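Local coordinates for transposon Tn7 transposition protein TnsA (Escherichia coli, PDB 1T0F) that cuts the 5' DNA strands at the transposon ends as a restriction enzyme-like endonuclease, forming the Tn7 transposase together with TnsB, at residues A[47-52]-A[58-63]; A[64-69]-A[116-121]; A[215-220]-A[230-235]. All blocks are in the same frame, centred on the assembly; numbering follows the deposited sequence.

Contact 1: residues A[47-52]-A[58-63]; sequences SHRIYS and VHHLLS
Arg49 and His60 lie side by side on one face of a two-stranded antiparallel beta hairpin, strands 48-51 and 58-61, the side chains pointing the same way and the guanidinium and ring planes 20° apart. The Arg49 chain bends at its second and third torsions, and this folds it across the gap between the strands. Its CD rests over the imidazole face in a CH-pi contact, 3.5 Å from the centroid of the His60 ring. Beyond CD the position of the guanidinium is less certain: the modelled approach of NH1 to NE2 is doubtful, being too close, and its angle is wrong for a hydrogen bond. Val58 CG1 meets the opposite face of the guanidinium. The imidazole is held from outside the hairpin by a hydrogen bond between its ND1 and the backbone N of Val38. Were His60 replaced by an alanine, Arg49 CD would probably lose the ring face it rests on, and Val38 N its partner.

On the other face sit His48, Ile50, His59 and Leu61, turned to helix 64-75. Ile50 CG2 meets Leu61 CD1 at 3.7 Å, a diagonal pair that packs on Phe70 of that helix. Ser52 CB closes on the NE2 side of the His59 ring, whose NE2 is hydrogen-bonded to Thr55 OG1 and ND1 to Glu84 OE1. Near the start of the helix, the edge of the His48 ring points CD2 at Ser63 O, 3.7 Å away and in the ring plane, while its NE2 bonds to Asp64.

Four backbone bonds tie the strands. Two join Ile50 and His59, two His48 and Leu61; in the straightest, Leu61 N reaches His48 O at 3.0 Å with 170° at the hydrogen.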
ATOM      1  N   SER A  47       8.034   3.120   8.226  1.00 32.98           N
ATOM      2  CA  SER A  47       7.225   1.921   8.053  1.00 30.38           C
ATOM      3  C   SER A  47       5.959   1.996   8.896  1.00 27.81           C
ATOM      4  O   SER A  47       5.865   2.784   9.839  1.00 26.15           O
ATOM      5  CB  SER A  47       8.019   0.680   8.449  1.00 31.24           C
ATOM      6  OG  SER A  47       8.270   0.683   9.840  1.00 31.41           O
ATOM      7  N   HIS A  48       4.989   1.161   8.547  1.00 26.30           N
ATOM      8  CA  HIS A  48       3.716   1.118   9.246  1.00 24.69           C
ATOM      9  C   HIS A  48       3.218  -0.317   9.307  1.00 23.67           C
ATOM     10  O   HIS A  48       3.342  -1.078   8.343  1.00 23.59           O
ATOM     11  CB  HIS A  48       2.663   1.948   8.498  1.00 24.43           C
ATOM     12  CG  HIS A  48       3.040   3.382   8.294  1.00 23.45           C
ATOM     13  ND1 HIS A  48       2.891   4.338   9.274  1.00 23.90           N
ATOM     14  CD2 HIS A  48       3.554   4.022   7.215  1.00 24.33           C
ATOM     15  CE1 HIS A  48       3.295   5.509   8.808  1.00 25.17           C
ATOM     16  NE2 HIS A  48       3.703   5.343   7.562  1.00 23.69           N
ATOM     17  N   ARG A  49       2.653  -0.675  10.451  1.00 23.94           N
ATOM     18  CA  ARG A  49       2.068  -1.988  10.658  1.00 24.44           C
ATOM     19  C   ARG A  49       0.608  -1.640  10.891  1.00 24.09           C
ATOM     20  O   ARG A  49       0.278  -0.907  11.825  1.00 23.55           O
ATOM     21  CB  ARG A  49       2.678  -2.655  11.889  1.00 26.60           C
ATOM     22  CG  ARG A  49       4.081  -3.187  11.640  1.00 33.95           C
ATOM     23  CD  ARG A  49       4.019  -4.532  10.952  1.00 40.52           C
ATOM     24  NE  ARG A  49       4.248  -5.624  11.898  1.00 49.20           N
ATOM     25  CZ  ARG A  49       3.667  -6.819  11.828  1.00 51.75           C
ATOM     26  NH1 ARG A  49       2.804  -7.087  10.856  1.00 53.80           N
ATOM     27  NH2 ARG A  49       3.961  -7.753  12.723  1.00 53.95           N
ATOM     28  N   ILE A  50      -0.270  -2.139  10.033  1.00 24.49           N
ATOM     29  CA  ILE A  50      -1.672  -1.799  10.178  1.00 23.91           C
ATOM     30  C   ILE A  50      -2.620  -2.973   9.994  1.00 21.28           C
ATOM     31  O   ILE A  50      -2.461  -3.799   9.096  1.00 19.45           O
ATOM     32  CB  ILE A  50      -2.045  -0.648   9.208  1.00 25.11           C
ATOM     33  CG1 ILE A  50      -3.485  -0.186   9.457  1.00 26.56           C
ATOM     34  CG2 ILE A  50      -1.874  -1.098   7.774  1.00 28.10           C
ATOM     35  CD1 ILE A  50      -3.786   1.175   8.860  1.00 29.25           C
ATOM     36  N   TYR A  51      -3.613  -3.028  10.870  1.00 21.41           N
ATOM     37  CA  TYR A  51      -4.610  -4.089  10.835  1.00 21.30           C
ATOM     38  C   TYR A  51      -5.605  -3.842   9.705  1.00 21.34           C
ATOM     39  O   TYR A  51      -5.969  -2.695   9.423  1.00 22.16           O
ATOM     40  CB  TYR A  51      -5.344  -4.143  12.176  1.00 23.53           C
ATOM     41  CG  TYR A  51      -6.399  -5.215  12.245  1.00 25.25           C
ATOM     42  CD1 TYR A  51      -6.047  -6.556  12.375  1.00 25.67           C
ATOM     43  CD2 TYR A  51      -7.754  -4.891  12.163  1.00 25.05           C
ATOM     44  CE1 TYR A  51      -7.022  -7.555  12.425  1.00 28.41           C
ATOM     45  CE2 TYR A  51      -8.735  -5.882  12.211  1.00 26.09           C
ATOM     46  CZ  TYR A  51      -8.357  -7.209  12.342  1.00 27.06           C
ATOM     47  OH  TYR A  51      -9.320  -8.194  12.397  1.00 30.00           O
ATOM     48  N   SER A  52      -6.038  -4.922   9.060  1.00 21.49           N
ATOM     49  CA  SER A  52      -7.001  -4.845   7.960  1.00 22.65           C
ATOM     50  C   SER A  52      -8.264  -5.626   8.298  1.00 23.80           C
ATOM     51  O   SER A  52      -8.175  -6.770   8.737  1.00 21.42           O
ATOM     52  CB  SER A  52      -6.406  -5.440   6.685  1.00 24.24           C
ATOM     53  OG  SER A  52      -7.431  -5.848   5.784  1.00 25.95           O
ATOM     54  N   VAL A  58      -2.243  -8.105  10.011  1.00 21.70           N
ATOM     55  CA  VAL A  58      -1.565  -6.851  10.305  1.00 22.26           C
ATOM     56  C   VAL A  58      -0.620  -6.760   9.104  1.00 23.67           C
ATOM     57  O   VAL A  58       0.273  -7.600   8.940  1.00 22.79           O
ATOM     58  CB  VAL A  58      -0.730  -6.905  11.604  1.00 24.88           C
ATOM     59  CG1 VAL A  58       0.209  -5.698  11.663  1.00 24.16           C
ATOM     60  CG2 VAL A  58      -1.654  -6.896  12.818  1.00 24.13           C
ATOM     61  N   HIS A  59      -0.833  -5.760   8.254  1.00 20.13           N
ATOM     62  CA  HIS A  59      -0.022  -5.600   7.056  1.00 20.32           C
ATOM     63  C   HIS A  59       1.273  -4.844   7.295  1.00 19.65           C
ATOM     64  O   HIS A  59       1.391  -4.074   8.245  1.00 20.59           O
ATOM     65  CB  HIS A  59      -0.827  -4.882   5.971  1.00 20.19           C
ATOM     66  CG  HIS A  59      -2.020  -5.651   5.499  1.00 20.34           C
ATOM     67  ND1 HIS A  59      -2.100  -6.203   4.238  1.00 20.02           N
ATOM     68  CD2 HIS A  59      -3.173  -5.978   6.128  1.00 19.63           C
ATOM     69  CE1 HIS A  59      -3.254  -6.837   4.111  1.00 20.16           C
ATOM     70  NE2 HIS A  59      -3.923  -6.715   5.244  1.00 21.48           N
ATOM     71  N   HIS A  60       2.226  -5.068   6.395  1.00 20.51           N
ATOM     72  CA  HIS A  60       3.541  -4.432   6.442  1.00 20.62           C
ATOM     73  C   HIS A  60       3.695  -3.460   5.294  1.00 19.19           C
ATOM     74  O   HIS A  60       3.820  -3.873   4.144  1.00 18.36           O
ATOM     75  CB  HIS A  60       4.636  -5.486   6.328  1.00 22.86           C
ATOM     76  CG  HIS A  60       4.799  -6.315   7.559  1.00 27.71           C
ATOM     77  ND1 HIS A  60       5.789  -6.078   8.486  1.00 28.73           N
ATOM     78  CD2 HIS A  60       4.082  -7.361   8.030  1.00 31.22           C
ATOM     79  CE1 HIS A  60       5.678  -6.946   9.476  1.00 32.02           C
ATOM     80  NE2 HIS A  60       4.649  -7.735   9.224  1.00 31.99           N
ATOM     81  N   LEU A  61       3.703  -2.172   5.615  1.00 19.79           N
ATOM     82  CA  LEU A  61       3.843  -1.129   4.610  1.00 20.65           C
ATOM     83  C   LEU A  61       5.183  -0.442   4.870  1.00 21.45           C
ATOM     84  O   LEU A  61       5.498  -0.089   6.010  1.00 20.96           O
ATOM     85  CB  LEU A  61       2.672  -0.149   4.730  1.00 21.54           C
ATOM     86  CG  LEU A  61       1.321  -0.887   4.747  1.00 21.44           C
ATOM     87  CD1 LEU A  61       0.187   0.104   4.993  1.00 24.59           C
ATOM     88  CD2 LEU A  61       1.122  -1.630   3.446  1.00 20.24           C
ATOM     89  N   LEU A  62       5.964  -0.262   3.808  1.00 21.52           N
ATOM     90  CA  LEU A  62       7.295   0.324   3.935  1.00 22.89           C
ATOM     91  C   LEU A  62       7.496   1.811   3.624  1.00 24.44           C
ATOM     92  O   LEU A  62       8.635   2.265   3.499  1.00 25.54           O
ATOM     93  CB  LEU A  62       8.283  -0.521   3.121  1.00 23.69           C
ATOM     94  CG  LEU A  62       8.711  -1.842   3.780  1.00 24.22           C
ATOM     95  CD1 LEU A  62       7.499  -2.665   4.208  1.00 26.88           C
ATOM     96  CD2 LEU A  62       9.571  -2.625   2.801  1.00 26.90           C
ATOM     97  N   SER A  63       6.407   2.570   3.511  1.00 22.39           N
ATOM     98  CA  SER A  63       6.497   4.009   3.260  1.00 22.90           C
ATOM     99  C   SER A  63       5.136   4.650   3.502  1.00 23.76           C
ATOM    100  O   SER A  63       4.124   3.951   3.558  1.00 21.76           O
ATOM    101  CB  SER A  63       6.931   4.288   1.817  1.00 24.94           C
ATOM    102  OG  SER A  63       5.885   4.023   0.898  1.00 23.65           O
TER

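Contact 2: residues A[64-69]-A[116-121]; sequences DLELAV and TDFLVD. With MG (magnesium ion), chain E.
Glu66 and Asp117 bring two active-site carboxylates together beside a magnesium ion, with Glu66 OE2 3.7 Å from Asp117 OD1. The side chains cross at about a right angle, one from helix 64-75 and the other from strand 115-122, and the carboxylate planes are 30° apart. Only Asp117 of the two touches the metal, through OD2 at 2.4 Å. Glu66 works one shell further out: water 1, which lies 2.6 Å from the magnesium, donates a hydrogen bond to Glu66 OE2. Water 2, the OE1 of Gln133 and the backbone O of Val134 are the metal's other ligands.

The second shell fixes these groups. The chain of Glu66 runs extended beyond CG (chi2 176°), carrying its carboxylate out to the water, while OE1 is gripped by Leu62 N and Gln85 NE2. At the helix start Ser63 OG caps Glu66 N. Asp117 sits in a classic beta bulge, where it and Phe118 both face Ile132 on the adjoining strand.

Next along the strand, Phe118 packs against the helix. Its ring edge brings CZ to 3.3 Å from Glu66 O, near the plane of the ring, and CE2 packs on Val69 CG1 at 3.6 Å. Leu61 and Ile82 also line this aromatic side chain.

The pair belongs to the active site of a nuclease of the PDDEXK clan, which also includes Lys135. Two carboxylates standing this close would be expected to repel, and the magnesium, bound directly by Asp117 and through water 1 by Glu66, probably offsets that.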
ATOM      1  N   ASP A  64       5.118   5.975   3.644  1.00 23.62           N
ATOM      2  CA  ASP A  64       3.868   6.697   3.850  1.00 24.98           C
ATOM      3  C   ASP A  64       3.023   6.571   2.586  1.00 23.73           C
ATOM      4  O   ASP A  64       1.791   6.573   2.649  1.00 22.61           O
ATOM      5  CB  ASP A  64       4.121   8.181   4.138  1.00 29.37           C
ATOM      6  CG  ASP A  64       4.769   8.421   5.494  1.00 33.16           C
ATOM      7  OD1 ASP A  64       4.850   7.479   6.310  1.00 34.14           O
ATOM      8  OD2 ASP A  64       5.190   9.568   5.748  1.00 35.50           O
ATOM      9  N   LEU A  65       3.683   6.463   1.438  1.00 22.12           N
ATOM     10  CA  LEU A  65       2.962   6.328   0.180  1.00 22.27           C
ATOM     11  C   LEU A  65       2.238   4.986   0.117  1.00 21.70           C
ATOM     12  O   LEU A  65       1.105   4.905  -0.362  1.00 18.08           O
ATOM     13  CB  LEU A  65       3.918   6.463  -1.005  1.00 23.79           C
ATOM     14  CG  LEU A  65       3.253   6.463  -2.380  1.00 27.21           C
ATOM     15  CD1 LEU A  65       1.990   7.310  -2.363  1.00 30.05           C
ATOM     16  CD2 LEU A  65       4.260   6.988  -3.424  1.00 29.90           C
ATOM     17  N   GLU A  66       2.900   3.931   0.592  1.00 19.52           N
ATOM     18  CA  GLU A  66       2.285   2.605   0.610  1.00 19.93           C
ATOM     19  C   GLU A  66       1.112   2.619   1.581  1.00 18.15           C
ATOM     20  O   GLU A  66       0.088   1.976   1.341  1.00 19.45           O
ATOM     21  CB  GLU A  66       3.306   1.543   1.028  1.00 19.74           C
ATOM     22  CG  GLU A  66       4.170   1.050  -0.132  1.00 22.51           C
ATOM     23  CD  GLU A  66       5.255   0.075   0.311  1.00 27.05           C
ATOM     24  OE1 GLU A  66       5.002  -0.708   1.254  1.00 24.49           O
ATOM     25  OE2 GLU A  66       6.351   0.084  -0.300  1.00 27.03           O
ATOM     26  N   LEU A  67       1.266   3.347   2.684  1.00 17.89           N
ATOM     27  CA  LEU A  67       0.187   3.471   3.663  1.00 19.66           C
ATOM     28  C   LEU A  67      -1.028   4.120   2.990  1.00 20.43           C
ATOM     29  O   LEU A  67      -2.165   3.667   3.162  1.00 18.62           O
ATOM     30  CB  LEU A  67       0.630   4.341   4.846  1.00 21.06           C
ATOM     31  CG  LEU A  67      -0.444   4.729   5.872  1.00 21.61           C
ATOM     32  CD1 LEU A  67      -0.975   3.479   6.569  1.00 21.88           C
ATOM     33  CD2 LEU A  67       0.153   5.701   6.890  1.00 21.38           C
ATOM     34  N   ALA A  68      -0.790   5.184   2.225  1.00 18.77           N
ATOM     35  CA  ALA A  68      -1.895   5.873   1.549  1.00 19.06           C
ATOM     36  C   ALA A  68      -2.642   4.946   0.582  1.00 19.42           C
ATOM     37  O   ALA A  68      -3.875   4.954   0.520  1.00 19.37           O
ATOM     38  CB  ALA A  68      -1.371   7.097   0.809  1.00 18.13           C
ATOM     39  N   VAL A  69      -1.899   4.145  -0.174  1.00 18.82           N
ATOM     40  CA  VAL A  69      -2.512   3.219  -1.116  1.00 19.32           C
ATOM     41  C   VAL A  69      -3.275   2.132  -0.360  1.00 18.88           C
ATOM     42  O   VAL A  69      -4.385   1.764  -0.746  1.00 18.52           O
ATOM     43  CB  VAL A  69      -1.449   2.567  -2.045  1.00 19.92           C
ATOM     44  CG1 VAL A  69      -2.110   1.543  -2.954  1.00 20.81           C
ATOM     45  CG2 VAL A  69      -0.763   3.644  -2.887  1.00 22.50           C
ATOM     46  N   THR A 116       6.238  -6.694  -5.954  1.00 20.42           N
ATOM     47  CA  THR A 116       5.263  -5.693  -6.369  1.00 19.84           C
ATOM     48  C   THR A 116       4.582  -5.267  -5.077  1.00 19.70           C
ATOM     49  O   THR A 116       4.167  -6.108  -4.279  1.00 19.59           O
ATOM     50  CB  THR A 116       4.255  -6.297  -7.370  1.00 21.03           C
ATOM     51  OG1 THR A 116       4.923  -6.527  -8.615  1.00 21.78           O
ATOM     52  CG2 THR A 116       3.085  -5.342  -7.613  1.00 21.56           C
ATOM     53  N   ASP A 117       4.466  -3.963  -4.865  1.00 17.22           N
ATOM     54  CA  ASP A 117       3.916  -3.473  -3.620  1.00 18.37           C
ATOM     55  C   ASP A 117       2.567  -4.026  -3.196  1.00 17.15           C
ATOM     56  O   ASP A 117       2.383  -4.301  -2.012  1.00 16.16           O
ATOM     57  CB  ASP A 117       3.914  -1.948  -3.624  1.00 18.58           C
ATOM     58  CG  ASP A 117       5.321  -1.383  -3.804  1.00 23.87           C
ATOM     59  OD1 ASP A 117       6.284  -2.054  -3.368  1.00 28.74           O
ATOM     60  OD2 ASP A 117       5.474  -0.291  -4.377  1.00 21.75           O
ATOM     61  N   PHE A 118       1.640  -4.193  -4.139  1.00 16.01           N
ATOM     62  CA  PHE A 118       0.315  -4.739  -3.813  1.00 18.73           C
ATOM     63  C   PHE A 118      -0.267  -5.582  -4.935  1.00 16.22           C
ATOM     64  O   PHE A 118      -0.243  -5.181  -6.100  1.00 18.71           O
ATOM     65  CB  PHE A 118      -0.710  -3.623  -3.543  1.00 17.43           C
ATOM     66  CG  PHE A 118      -0.362  -2.709  -2.407  1.00 19.43           C
ATOM     67  CD1 PHE A 118      -0.664  -3.053  -1.091  1.00 18.52           C
ATOM     68  CD2 PHE A 118       0.228  -1.469  -2.658  1.00 18.23           C
ATOM     69  CE1 PHE A 118      -0.388  -2.173  -0.038  1.00 19.10           C
ATOM     70  CE2 PHE A 118       0.507  -0.581  -1.617  1.00 17.48           C
ATOM     71  CZ  PHE A 118       0.199  -0.930  -0.302  1.00 19.43           C
ATOM     72  N   LEU A 119      -0.790  -6.752  -4.587  1.00 16.01           N
ATOM     73  CA  LEU A 119      -1.474  -7.603  -5.556  1.00 16.88           C
ATOM     74  C   LEU A 119      -2.876  -7.609  -4.954  1.00 18.10           C
ATOM     75  O   LEU A 119      -3.067  -8.044  -3.818  1.00 17.32           O
ATOM     76  CB  LEU A 119      -0.899  -9.022  -5.597  1.00 17.92           C
ATOM     77  CG  LEU A 119      -1.714  -9.964  -6.492  1.00 17.19           C
ATOM     78  CD1 LEU A 119      -1.745  -9.447  -7.922  1.00 20.10           C
ATOM     79  CD2 LEU A 119      -1.108 -11.366  -6.457  1.00 20.51           C
ATOM     80  N   VAL A 120      -3.848  -7.120  -5.712  1.00 19.81           N
ATOM     81  CA  VAL A 120      -5.205  -6.974  -5.192  1.00 19.33           C
ATOM     82  C   VAL A 120      -6.222  -7.856  -5.886  1.00 19.12           C
ATOM     83  O   VAL A 120      -6.198  -7.996  -7.110  1.00 17.82           O
ATOM     84  CB  VAL A 120      -5.655  -5.484  -5.327  1.00 19.19           C
ATOM     85  CG1 VAL A 120      -7.018  -5.255  -4.649  1.00 18.22           C
ATOM     86  CG2 VAL A 120      -4.591  -4.567  -4.713  1.00 18.61           C
ATOM     87  N   ASP A 121      -7.105  -8.454  -5.083  1.00 19.09           N
ATOM     88  CA  ASP A 121      -8.184  -9.300  -5.587  1.00 20.23           C
ATOM     89  C   ASP A 121      -9.504  -8.607  -5.236  1.00 20.31           C
ATOM     90  O   ASP A 121      -9.685  -8.154  -4.114  1.00 20.93           O
ATOM     91  CB  ASP A 121      -8.147 -10.679  -4.922  1.00 23.97           C
ATOM     92  CG  ASP A 121      -6.989 -11.532  -5.408  1.00 28.49           C
ATOM     93  OD1 ASP A 121      -6.986 -11.905  -6.598  1.00 32.70           O
ATOM     94  OD2 ASP A 121      -6.085 -11.827  -4.602  1.00 34.39           O
TER
HETATM   95 MG    MG E1010       7.625   0.768  -4.453  1.00 30.08          MG
HETATM   96  O   HOH W   1       7.649   1.489  -2.001  1.00 36.36           O
HETATM   97  O   HOH W   2       9.891   1.661  -4.480  1.00 39.80           O

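Contact 3: residues A[215-220]-A[230-235]; sequences NVCKQV and KTLSEI
Cys217 fits against helix 230-240 between Thr231, Leu232 and Ile235, and apolar packing carries most of this contact. With chi1 at -72° the sulfur lies beside its own backbone N, from where SG rests 3.8 Å from Leu232 CA and touches Thr231 CG2. Further along, SG meets Ile235 CG1 at 4.2 Å. The beta carbons of Cys217 and Leu232 come to 4.1 Å, so the helices are in close touch here; the axes of the two segments approach to 8.2 Å.

Mixed contacts of carbon with oxygen make up the second group, all at Thr231. Its CB sits 3.5 Å from Cys217 O. Val220, whose side chain crosses that of Thr231 at about a right angle, sets CG1 against the hydroxyl, 3.3 Å from OG1. No hydrogen bond joins the two segments themselves, but the Thr231 hydroxyl is bonded to Asp221 OD1, one residue past Val220 on the same helix, which adds a hydrogen bond between the two helices.

Helix 198-207 completes the core: its Ile204 lies on Val220, and its Leu201 on Thr231 and Ile235. Consecutive helices joined by a short connection, their segments at 128° to one another and packed on a third, are consistent with the helix-turn-helix clan to which the C-terminal family of TnsA belongs.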
ATOM      1  N   ASN A 215     -18.005  15.771  17.765  1.00 28.88           N
ATOM      2  CA  ASN A 215     -18.974  16.198  18.771  1.00 30.34           C
ATOM      3  C   ASN A 215     -19.226  15.062  19.754  1.00 30.31           C
ATOM      4  O   ASN A 215     -19.189  15.258  20.969  1.00 30.54           O
ATOM      5  CB  ASN A 215     -20.293  16.612  18.115  1.00 29.15           C
ATOM      6  CG  ASN A 215     -20.172  17.899  17.333  1.00 30.03           C
ATOM      7  OD1 ASN A 215     -19.252  18.685  17.554  1.00 30.28           O
ATOM      8  ND2 ASN A 215     -21.111  18.130  16.424  1.00 29.75           N
ATOM      9  N   VAL A 216     -19.462  13.864  19.224  1.00 30.34           N
ATOM     10  CA  VAL A 216     -19.707  12.704  20.068  1.00 30.20           C
ATOM     11  C   VAL A 216     -18.545  12.420  21.019  1.00 31.19           C
ATOM     12  O   VAL A 216     -18.766  12.180  22.208  1.00 30.22           O
ATOM     13  CB  VAL A 216     -19.995  11.441  19.221  1.00 31.28           C
ATOM     14  CG1 VAL A 216     -20.051  10.214  20.120  1.00 28.77           C
ATOM     15  CG2 VAL A 216     -21.317  11.601  18.492  1.00 31.71           C
ATOM     16  N   CYS A 217     -17.314  12.444  20.512  1.00 29.13           N
ATOM     17  CA  CYS A 217     -16.160  12.193  21.371  1.00 30.03           C
ATOM     18  C   CYS A 217     -16.127  13.168  22.546  1.00 31.68           C
ATOM     19  O   CYS A 217     -15.831  12.783  23.677  1.00 30.93           O
ATOM     20  CB  CYS A 217     -14.852  12.318  20.584  1.00 30.79           C
ATOM     21  SG  CYS A 217     -14.560  10.967  19.420  1.00 31.38           S
ATOM     22  N   LYS A 218     -16.415  14.434  22.271  1.00 32.96           N
ATOM     23  CA  LYS A 218     -16.408  15.449  23.317  1.00 36.00           C
ATOM     24  C   LYS A 218     -17.565  15.266  24.282  1.00 37.50           C
ATOM     25  O   LYS A 218     -17.408  15.428  25.494  1.00 39.01           O
ATOM     26  CB  LYS A 218     -16.442  16.847  22.698  1.00 35.24           C
ATOM     27  CG  LYS A 218     -15.080  17.271  22.167  1.00 38.40           C
ATOM     28  CD  LYS A 218     -15.045  18.695  21.635  1.00 39.56           C
ATOM     29  CE  LYS A 218     -15.598  18.792  20.227  1.00 41.02           C
ATOM     30  NZ  LYS A 218     -15.091  20.024  19.547  1.00 40.31           N
ATOM     31  N   GLN A 219     -18.727  14.920  23.745  1.00 39.22           N
ATOM     32  CA  GLN A 219     -19.899  14.712  24.574  1.00 42.19           C
ATOM     33  C   GLN A 219     -19.688  13.474  25.439  1.00 43.75           C
ATOM     34  O   GLN A 219     -20.242  13.370  26.533  1.00 44.23           O
ATOM     35  CB  GLN A 219     -21.145  14.578  23.690  1.00 43.27           C
ATOM     36  CG  GLN A 219     -21.373  15.815  22.823  1.00 46.43           C
ATOM     37  CD  GLN A 219     -22.659  15.773  22.018  1.00 49.30           C
ATOM     38  OE1 GLN A 219     -23.756  15.884  22.567  1.00 49.84           O
ATOM     39  NE2 GLN A 219     -22.529  15.619  20.705  1.00 50.66           N
ATOM     40  N   VAL A 220     -18.868  12.547  24.952  1.00 44.21           N
ATOM     41  CA  VAL A 220     -18.567  11.328  25.693  1.00 45.33           C
ATOM     42  C   VAL A 220     -17.634  11.653  26.855  1.00 46.55           C
ATOM     43  O   VAL A 220     -17.727  11.043  27.921  1.00 47.70           O
ATOM     44  CB  VAL A 220     -17.907  10.256  24.783  1.00 45.86           C
ATOM     45  CG1 VAL A 220     -17.366   9.104  25.624  1.00 45.32           C
ATOM     46  CG2 VAL A 220     -18.929   9.726  23.790  1.00 44.90           C
ATOM     47  N   LYS A 230      -9.998  12.971  25.646  1.00 41.06           N
ATOM     48  CA  LYS A 230      -9.645  11.578  25.914  1.00 38.98           C
ATOM     49  C   LYS A 230     -10.197  10.587  24.889  1.00 36.76           C
ATOM     50  O   LYS A 230      -9.457   9.777  24.334  1.00 35.36           O
ATOM     51  CB  LYS A 230     -10.135  11.173  27.308  1.00 41.22           C
ATOM     52  CG  LYS A 230      -9.828   9.728  27.674  1.00 42.29           C
ATOM     53  CD  LYS A 230      -8.330   9.473  27.646  1.00 45.10           C
ATOM     54  CE  LYS A 230      -8.011   8.026  27.969  1.00 47.71           C
ATOM     55  NZ  LYS A 230      -6.548   7.748  27.896  1.00 50.32           N
ATOM     56  N   THR A 231     -11.501  10.651  24.651  1.00 33.66           N
ATOM     57  CA  THR A 231     -12.150   9.748  23.720  1.00 31.87           C
ATOM     58  C   THR A 231     -11.604   9.864  22.294  1.00 30.91           C
ATOM     59  O   THR A 231     -11.351   8.850  21.640  1.00 29.20           O
ATOM     60  CB  THR A 231     -13.665   9.977  23.734  1.00 32.43           C
ATOM     61  OG1 THR A 231     -14.144   9.828  25.080  1.00 33.46           O
ATOM     62  CG2 THR A 231     -14.371   8.975  22.834  1.00 29.46           C
ATOM     63  N   LEU A 232     -11.405  11.088  21.815  1.00 28.09           N
ATOM     64  CA  LEU A 232     -10.877  11.280  20.464  1.00 28.02           C
ATOM     65  C   LEU A 232      -9.478  10.683  20.341  1.00 28.75           C
ATOM     66  O   LEU A 232      -9.140  10.095  19.313  1.00 27.81           O
ATOM     67  CB  LEU A 232     -10.824  12.769  20.096  1.00 27.11           C
ATOM     68  CG  LEU A 232     -10.213  13.096  18.723  1.00 28.05           C
ATOM     69  CD1 LEU A 232     -11.006  12.413  17.622  1.00 27.12           C
ATOM     70  CD2 LEU A 232     -10.200  14.606  18.505  1.00 29.68           C
ATOM     71  N   SER A 233      -8.667  10.833  21.385  1.00 28.84           N
ATOM     72  CA  SER A 233      -7.305  10.301  21.356  1.00 29.30           C
ATOM     73  C   SER A 233      -7.331   8.784  21.244  1.00 29.34           C
ATOM     74  O   SER A 233      -6.477   8.190  20.585  1.00 29.79           O
ATOM     75  CB  SER A 233      -6.524  10.724  22.607  1.00 30.34           C
ATOM     76  OG  SER A 233      -7.057  10.135  23.782  1.00 36.14           O
ATOM     77  N   GLU A 234      -8.312   8.154  21.880  1.00 28.41           N
ATOM     78  CA  GLU A 234      -8.428   6.702  21.816  1.00 28.61           C
ATOM     79  C   GLU A 234      -8.868   6.287  20.416  1.00 27.34           C
ATOM     80  O   GLU A 234      -8.321   5.355  19.832  1.00 25.57           O
ATOM     81  CB  GLU A 234      -9.438   6.197  22.848  1.00 30.42           C
ATOM     82  CG  GLU A 234      -9.113   6.597  24.273  1.00 35.04           C
ATOM     83  CD  GLU A 234     -10.047   5.958  25.281  1.00 39.75           C
ATOM     84  OE1 GLU A 234     -11.270   5.921  25.017  1.00 41.21           O
ATOM     85  OE2 GLU A 234      -9.561   5.504  26.342  1.00 40.80           O
ATOM     86  N   ILE A 235      -9.862   6.990  19.880  1.00 27.11           N
ATOM     87  CA  ILE A 235     -10.371   6.705  18.544  1.00 26.63           C
ATOM     88  C   ILE A 235      -9.258   6.924  17.520  1.00 25.87           C
ATOM     89  O   ILE A 235      -9.100   6.149  16.580  1.00 26.60           O
ATOM     90  CB  ILE A 235     -11.576   7.627  18.202  1.00 27.50           C
ATOM     91  CG1 ILE A 235     -12.788   7.231  19.047  1.00 29.20           C
ATOM     92  CG2 ILE A 235     -11.918   7.537  16.723  1.00 26.66           C
ATOM     93  CD1 ILE A 235     -13.311   5.842  18.765  1.00 31.75           C
TER

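Contacts 1 and 2 adjoin, their centres 10 Å apart, and share a direct chain connection, since strand 58-61 leads through Leu62 and Ser63 into helix 64-75. They touch where Leu61 CA lies 3.6 Å from Glu66 OE1 and where Leu61 CD1 packs 3.6 Å from Leu67 CA. The hairpin of contact 1 thus lies against the helix that brings Glu66 to the metal site in contact 2, and the side chain of Ser63 is itself about 6 Å from the magnesium. Contact 3 stands apart in the C-terminal helical region, its centre about 30 Å from that of contact 2 and 25 Å from that of contact 1, touching neither.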